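Local coordinates for protein glutathione reductase (Bartonella henselae, PDB 3O0H) that probably reduces glutathione disulfide to glutathione, using NADPH as electron source and a bound FAD with a neighbouring redox-active disulfide, at residues F25-V39 / K50-C64. Numbering follows the deposited sequence.
With FAD (flavin-adenine dinucleotide), chain H.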
# COMPACT_ATOMS: atom_id res chain seq x y z
N PHE B 25 -48.51 11.42 7.18
CA PHE B 25 -47.34 11.72 8.00
C PHE B 25 -46.58 12.91 7.47
O PHE B 25 -46.62 13.21 6.27
CB PHE B 25 -46.44 10.49 8.03
CG PHE B 25 -47.08 9.29 8.65
CD1 PHE B 25 -47.37 9.29 10.00
CD2 PHE B 25 -47.44 8.19 7.88
CE1 PHE B 25 -48.00 8.19 10.59
CE2 PHE B 25 -48.04 7.09 8.48
CZ PHE B 25 -48.31 7.09 9.83
N ASP B 26 -45.87 13.61 8.37
CA ASP B 26 -45.11 14.76 7.94
C ASP B 26 -44.01 14.35 6.97
O ASP B 26 -43.71 15.07 6.04
CB ASP B 26 -44.47 15.53 9.12
CG ASP B 26 -45.48 16.11 10.08
OD1 ASP B 26 -46.53 16.62 9.63
OD2 ASP B 26 -45.21 16.03 11.29
N PHE B 27 -43.41 13.18 7.16
CA PHE B 27 -42.32 12.69 6.29
C PHE B 27 -42.49 11.21 5.99
O PHE B 27 -43.07 10.48 6.79
CB PHE B 27 -40.94 12.90 6.93
CG PHE B 27 -40.59 14.30 7.12
CD1 PHE B 27 -39.96 15.02 6.11
CD2 PHE B 27 -40.90 14.95 8.31
CE1 PHE B 27 -39.62 16.38 6.29
CE2 PHE B 27 -40.60 16.32 8.48
CZ PHE B 27 -39.97 17.03 7.49
N ASP B 28 -41.96 10.77 4.84
CA ASP B 28 -41.95 9.34 4.48
C ASP B 28 -40.95 8.58 5.37
O ASP B 28 -41.17 7.41 5.76
CB ASP B 28 -41.57 9.12 3.01
CG ASP B 28 -42.55 9.74 2.03
OD1 ASP B 28 -43.77 9.62 2.25
OD2 ASP B 28 -42.07 10.34 1.05
N LEU B 29 -39.86 9.28 5.70
CA LEU B 29 -38.77 8.74 6.48
C LEU B 29 -38.16 9.83 7.34
O LEU B 29 -37.81 10.93 6.84
CB LEU B 29 -37.69 8.19 5.56
CG LEU B 29 -36.43 7.65 6.24
CD1 LEU B 29 -36.75 6.41 7.06
CD2 LEU B 29 -35.39 7.36 5.16
N PHE B 30 -37.98 9.50 8.61
CA PHE B 30 -37.27 10.34 9.59
C PHE B 30 -36.08 9.54 10.08
O PHE B 30 -36.24 8.45 10.67
CB PHE B 30 -38.16 10.70 10.78
CG PHE B 30 -37.62 11.79 11.66
CD1 PHE B 30 -36.57 11.55 12.52
CD2 PHE B 30 -38.21 13.07 11.65
CE1 PHE B 30 -36.09 12.56 13.40
CE2 PHE B 30 -37.75 14.05 12.47
CZ PHE B 30 -36.66 13.80 13.37
N VAL B 31 -34.90 10.13 9.90
CA VAL B 31 -33.65 9.47 10.30
C VAL B 31 -33.13 10.15 11.57
O VAL B 31 -32.98 11.37 11.60
CB VAL B 31 -32.62 9.51 9.19
CG1 VAL B 31 -31.28 8.81 9.62
CG2 VAL B 31 -33.20 8.85 7.93
N ILE B 32 -32.82 9.33 12.59
CA ILE B 32 -32.29 9.84 13.86
C ILE B 32 -30.80 9.65 13.89
O ILE B 32 -30.33 8.55 14.07
CB ILE B 32 -32.94 9.17 15.11
CG1 ILE B 32 -34.47 9.22 15.01
CG2 ILE B 32 -32.46 9.88 16.43
CD1 ILE B 32 -35.26 8.32 16.10
N GLY B 33 -30.06 10.75 13.67
CA GLY B 33 -28.60 10.76 13.69
C GLY B 33 -28.04 10.85 12.26
O GLY B 33 -28.44 10.12 11.40
N SER B 34 -27.17 11.83 12.03
CA SER B 34 -26.57 12.07 10.74
C SER B 34 -25.12 11.64 10.71
O SER B 34 -24.28 12.37 10.23
CB SER B 34 -26.70 13.55 10.38
OG SER B 34 -26.46 13.76 8.99
N GLY B 35 -24.82 10.44 11.22
CA GLY B 35 -23.46 9.93 11.12
C GLY B 35 -23.27 9.07 9.88
O GLY B 35 -24.01 9.19 8.91
N SER B 36 -22.27 8.19 9.92
CA SER B 36 -21.89 7.44 8.72
C SER B 36 -23.10 6.73 8.06
O SER B 36 -23.28 6.82 6.81
CB SER B 36 -20.79 6.44 9.06
OG SER B 36 -19.62 7.14 9.51
N GLY B 37 -23.90 6.06 8.88
CA GLY B 37 -25.04 5.30 8.41
C GLY B 37 -26.24 6.18 8.09
O GLY B 37 -26.82 6.06 7.01
N GLY B 38 -26.60 7.05 9.03
CA GLY B 38 -27.77 7.93 8.87
C GLY B 38 -27.69 8.83 7.65
O GLY B 38 -28.66 9.01 6.92
N VAL B 39 -26.52 9.44 7.46
CA VAL B 39 -26.38 10.42 6.38
C VAL B 39 -26.43 9.72 5.03
O VAL B 39 -27.02 10.27 4.06
CB VAL B 39 -25.12 11.29 6.58
CG1 VAL B 39 -23.85 10.53 6.20
CG2 VAL B 39 -25.26 12.59 5.81
N LYS B 50 -38.26 10.51 -1.98
CA LYS B 50 -39.06 10.45 -0.72
C LYS B 50 -38.91 11.76 0.04
O LYS B 50 -37.94 12.50 -0.17
CB LYS B 50 -38.60 9.31 0.18
CG LYS B 50 -38.63 7.94 -0.45
CD LYS B 50 -40.02 7.54 -0.90
CE LYS B 50 -39.99 6.22 -1.61
NZ LYS B 50 -41.35 5.87 -2.10
N ARG B 51 -39.90 12.07 0.87
CA ARG B 51 -39.84 13.22 1.77
C ARG B 51 -39.16 12.74 3.06
O ARG B 51 -39.66 11.88 3.77
CB ARG B 51 -41.24 13.75 2.04
CG ARG B 51 -42.02 14.00 0.75
CD ARG B 51 -43.50 14.37 0.98
NE ARG B 51 -44.17 13.39 1.84
CZ ARG B 51 -44.69 13.65 3.04
NH1 ARG B 51 -44.69 14.90 3.52
NH2 ARG B 51 -45.26 12.67 3.75
N VAL B 52 -37.97 13.26 3.32
CA VAL B 52 -37.10 12.70 4.37
C VAL B 52 -36.67 13.84 5.29
O VAL B 52 -36.45 14.97 4.83
CB VAL B 52 -35.85 12.04 3.73
CG1 VAL B 52 -34.92 11.47 4.81
CG2 VAL B 52 -36.22 11.00 2.66
N ALA B 53 -36.55 13.55 6.57
CA ALA B 53 -35.99 14.47 7.56
C ALA B 53 -34.89 13.74 8.28
O ALA B 53 -34.91 12.51 8.38
CB ALA B 53 -37.07 14.92 8.58
N ILE B 54 -33.91 14.48 8.78
CA ILE B 54 -32.84 13.90 9.58
C ILE B 54 -32.62 14.83 10.79
O ILE B 54 -32.61 16.07 10.63
CB ILE B 54 -31.54 13.68 8.78
CG1 ILE B 54 -30.50 12.85 9.58
CG2 ILE B 54 -30.97 15.06 8.24
CD1 ILE B 54 -29.40 12.18 8.69
N ALA B 55 -32.46 14.22 11.96
CA ALA B 55 -32.16 14.97 13.18
C ALA B 55 -30.72 14.71 13.51
O ALA B 55 -30.29 13.55 13.53
CB ALA B 55 -33.09 14.56 14.35
N GLU B 56 -30.00 15.79 13.81
CA GLU B 56 -28.61 15.74 14.31
C GLU B 56 -28.44 16.68 15.48
O GLU B 56 -28.60 17.91 15.36
CB GLU B 56 -27.63 16.12 13.21
CG GLU B 56 -26.17 16.09 13.62
CD GLU B 56 -25.77 14.84 14.38
OE1 GLU B 56 -25.87 13.72 13.82
OE2 GLU B 56 -25.35 15.00 15.53
N GLU B 57 -28.12 16.11 16.64
CA GLU B 57 -28.02 16.90 17.86
C GLU B 57 -26.68 17.61 18.02
O GLU B 57 -26.56 18.52 18.86
CB GLU B 57 -28.29 16.03 19.11
CG GLU B 57 -27.24 14.92 19.37
CD GLU B 57 -27.57 13.99 20.52
OE1 GLU B 57 -28.55 14.19 21.25
OE2 GLU B 57 -26.77 13.09 20.75
N TYR B 58 -25.67 17.17 17.28
CA TYR B 58 -24.35 17.72 17.38
C TYR B 58 -23.90 18.26 16.04
O TYR B 58 -24.26 19.38 15.67
CB TYR B 58 -23.36 16.69 18.01
CG TYR B 58 -22.01 17.30 18.34
CD1 TYR B 58 -20.82 16.78 17.84
CD2 TYR B 58 -21.94 18.44 19.17
CE1 TYR B 58 -19.59 17.37 18.16
CE2 TYR B 58 -20.74 19.01 19.48
CZ TYR B 58 -19.57 18.47 18.96
OH TYR B 58 -18.38 19.10 19.28
N ARG B 59 -23.10 17.50 15.29
CA ARG B 59 -22.60 17.98 14.01
C ARG B 59 -22.82 16.98 12.87
O ARG B 59 -22.63 15.74 12.98
CB ARG B 59 -21.14 18.37 14.12
CG ARG B 59 -20.89 19.56 15.06
CD ARG B 59 -19.42 19.82 15.19
NE ARG B 59 -18.86 20.38 13.99
CZ ARG B 59 -17.61 20.83 13.87
NH1 ARG B 59 -16.75 20.76 14.88
NH2 ARG B 59 -17.21 21.33 12.71
N ILE B 60 -23.23 17.53 11.75
CA ILE B 60 -23.55 16.73 10.57
C ILE B 60 -22.31 15.95 10.10
O ILE B 60 -21.21 16.51 9.99
CB ILE B 60 -24.08 17.60 9.43
CG1 ILE B 60 -25.44 18.24 9.78
CG2 ILE B 60 -24.23 16.76 8.17
CD1 ILE B 60 -26.55 17.21 9.88
N GLY B 61 -22.47 14.64 9.87
CA GLY B 61 -21.32 13.83 9.49
C GLY B 61 -21.02 12.74 10.49
O GLY B 61 -20.58 11.66 10.08
N GLY B 62 -21.26 13.00 11.77
CA GLY B 62 -21.18 11.99 12.81
C GLY B 62 -19.80 11.77 13.40
O GLY B 62 -18.88 12.56 13.19
N THR B 63 -19.63 10.62 14.04
CA THR B 63 -18.51 10.43 14.92
C THR B 63 -17.20 10.34 14.15
O THR B 63 -16.18 10.90 14.57
CB THR B 63 -18.72 9.19 15.81
OG1 THR B 63 -19.88 9.44 16.61
CG2 THR B 63 -17.48 8.96 16.71
N CYS B 64 -17.22 9.63 13.04
CA CYS B 64 -16.01 9.36 12.28
C CYS B 64 -15.48 10.67 11.66
O CYS B 64 -14.29 10.98 11.82
CB CYS B 64 -16.28 8.36 11.19
SG CYS B 64 -14.85 8.03 10.16
PA FAD H . -22.26 7.89 14.24
O1A FAD H . -21.63 7.89 15.60
O2A FAD H . -21.31 8.22 13.12
O5B FAD H . -23.52 8.86 14.15
C5B FAD H . -24.53 8.96 15.14
C4B FAD H . -25.00 10.39 15.10
O4B FAD H . -26.24 10.54 15.78
C3B FAD H . -24.03 11.38 15.74
O3B FAD H . -23.75 12.46 14.83
C2B FAD H . -24.77 11.89 16.96
O2B FAD H . -24.47 13.25 17.21
C1B FAD H . -26.21 11.76 16.59
N9A FAD H . -27.23 11.43 17.59
C8A FAD H . -27.22 10.43 18.52
N7A FAD H . -28.41 10.40 19.12
C5A FAD H . -29.18 11.38 18.57
C6A FAD H . -30.49 11.75 18.74
N6A FAD H . -31.30 11.17 19.64
N1A FAD H . -31.00 12.78 17.99
C2A FAD H . -30.20 13.39 17.05
N3A FAD H . -28.91 13.01 16.86
C4A FAD H . -28.45 11.98 17.59
N1 FAD H . -14.25 3.36 12.41
C2 FAD H . -13.54 2.94 11.31
O2 FAD H . -14.07 2.24 10.40
N3 FAD H . -12.26 3.28 11.18
C4 FAD H . -11.60 4.08 12.09
O4 FAD H . -10.42 4.38 11.85
C4X FAD H . -12.30 4.52 13.22
N5 FAD H . -11.72 5.33 14.16
C5X FAD H . -12.49 5.77 15.23
C6 FAD H . -11.88 6.57 16.18
C7 FAD H . -12.59 7.05 17.27
C7M FAD H . -11.88 7.94 18.27
C8 FAD H . -13.93 6.73 17.40
C8M FAD H . -14.72 7.20 18.60
C9 FAD H . -14.54 5.90 16.47
C9A FAD H . -13.82 5.41 15.38
N10 FAD H . -14.39 4.59 14.42
C10 FAD H . -13.65 4.17 13.35
C1' FAD H . -15.79 4.14 14.50
C2' FAD H . -16.75 4.96 13.67
O2' FAD H . -16.71 6.30 14.13
C3' FAD H . -18.13 4.39 13.85
O3' FAD H . -18.18 2.99 13.67
C4' FAD H . -19.11 5.12 12.96
O4' FAD H . -19.04 6.52 13.26
C5' FAD H . -20.54 4.63 13.22
O5' FAD H . -21.46 5.29 12.32
P FAD H . -22.96 5.46 12.86
O1P FAD H . -23.84 6.00 11.76
O2P FAD H . -23.44 4.15 13.45
O3P FAD H . -22.93 6.44 14.11
O HOH W 1 -19.24 9.54 10.95
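Ala53 lays its CB over one face of the Phe27 ring, 3.5 Å from the centroid and almost on the ring normal, a CH-pi contact that a small methyl suits, while the carbonyl carbon C of Arg51 lies at the ring edge. The two strands, 29-32 and 52-55, belong to the beta-alpha-beta unit of a Rossmann-type FAD domain and run parallel as neighbours in its central sheet. The Arg51 guanidinium has the backbone N of Asp28 over one face and, in its plane, Phe25 O, which NH2 reaches in a nearly straight bond of 2.9 Å. The Arg51 chain bends at chi3 (-53°), which turns the guanidinium toward Phe25 O. The Asp28 carboxylate stands almost perpendicular to the guanidinium; its OD2 accepts from the Arg51 backbone N at 2.8 Å, while OD1 makes only a long salt bridge to NH2.

Phe30 packs against the methyls of Ala53 and Ala55 on one side of the sheet; on the other, Val31 CG1 meets Ile54 CD1. That same CD1 presses on Ser34.

Beyond the strands, Gly33, Gly35 and Gly38 fit the GxGxxG pattern: Gly33 CA and Gly35 CA lie against FAD O4B and O5B, the bare backbone leaving room for ribose and phosphate. The missing side chains also let Gly35 CA approach Gly62 CA to 3.5 Å. Gly37 N, at the start of helix 36-47, donates to FAD O1P at 2.9 Å. Glu56, acidic as befits a ribose diol, takes FAD O2B on OE2 (2.6 Å), while OE1 accepts both FAD O3B at 2.7 Å and Ser34 N at 2.9 Å.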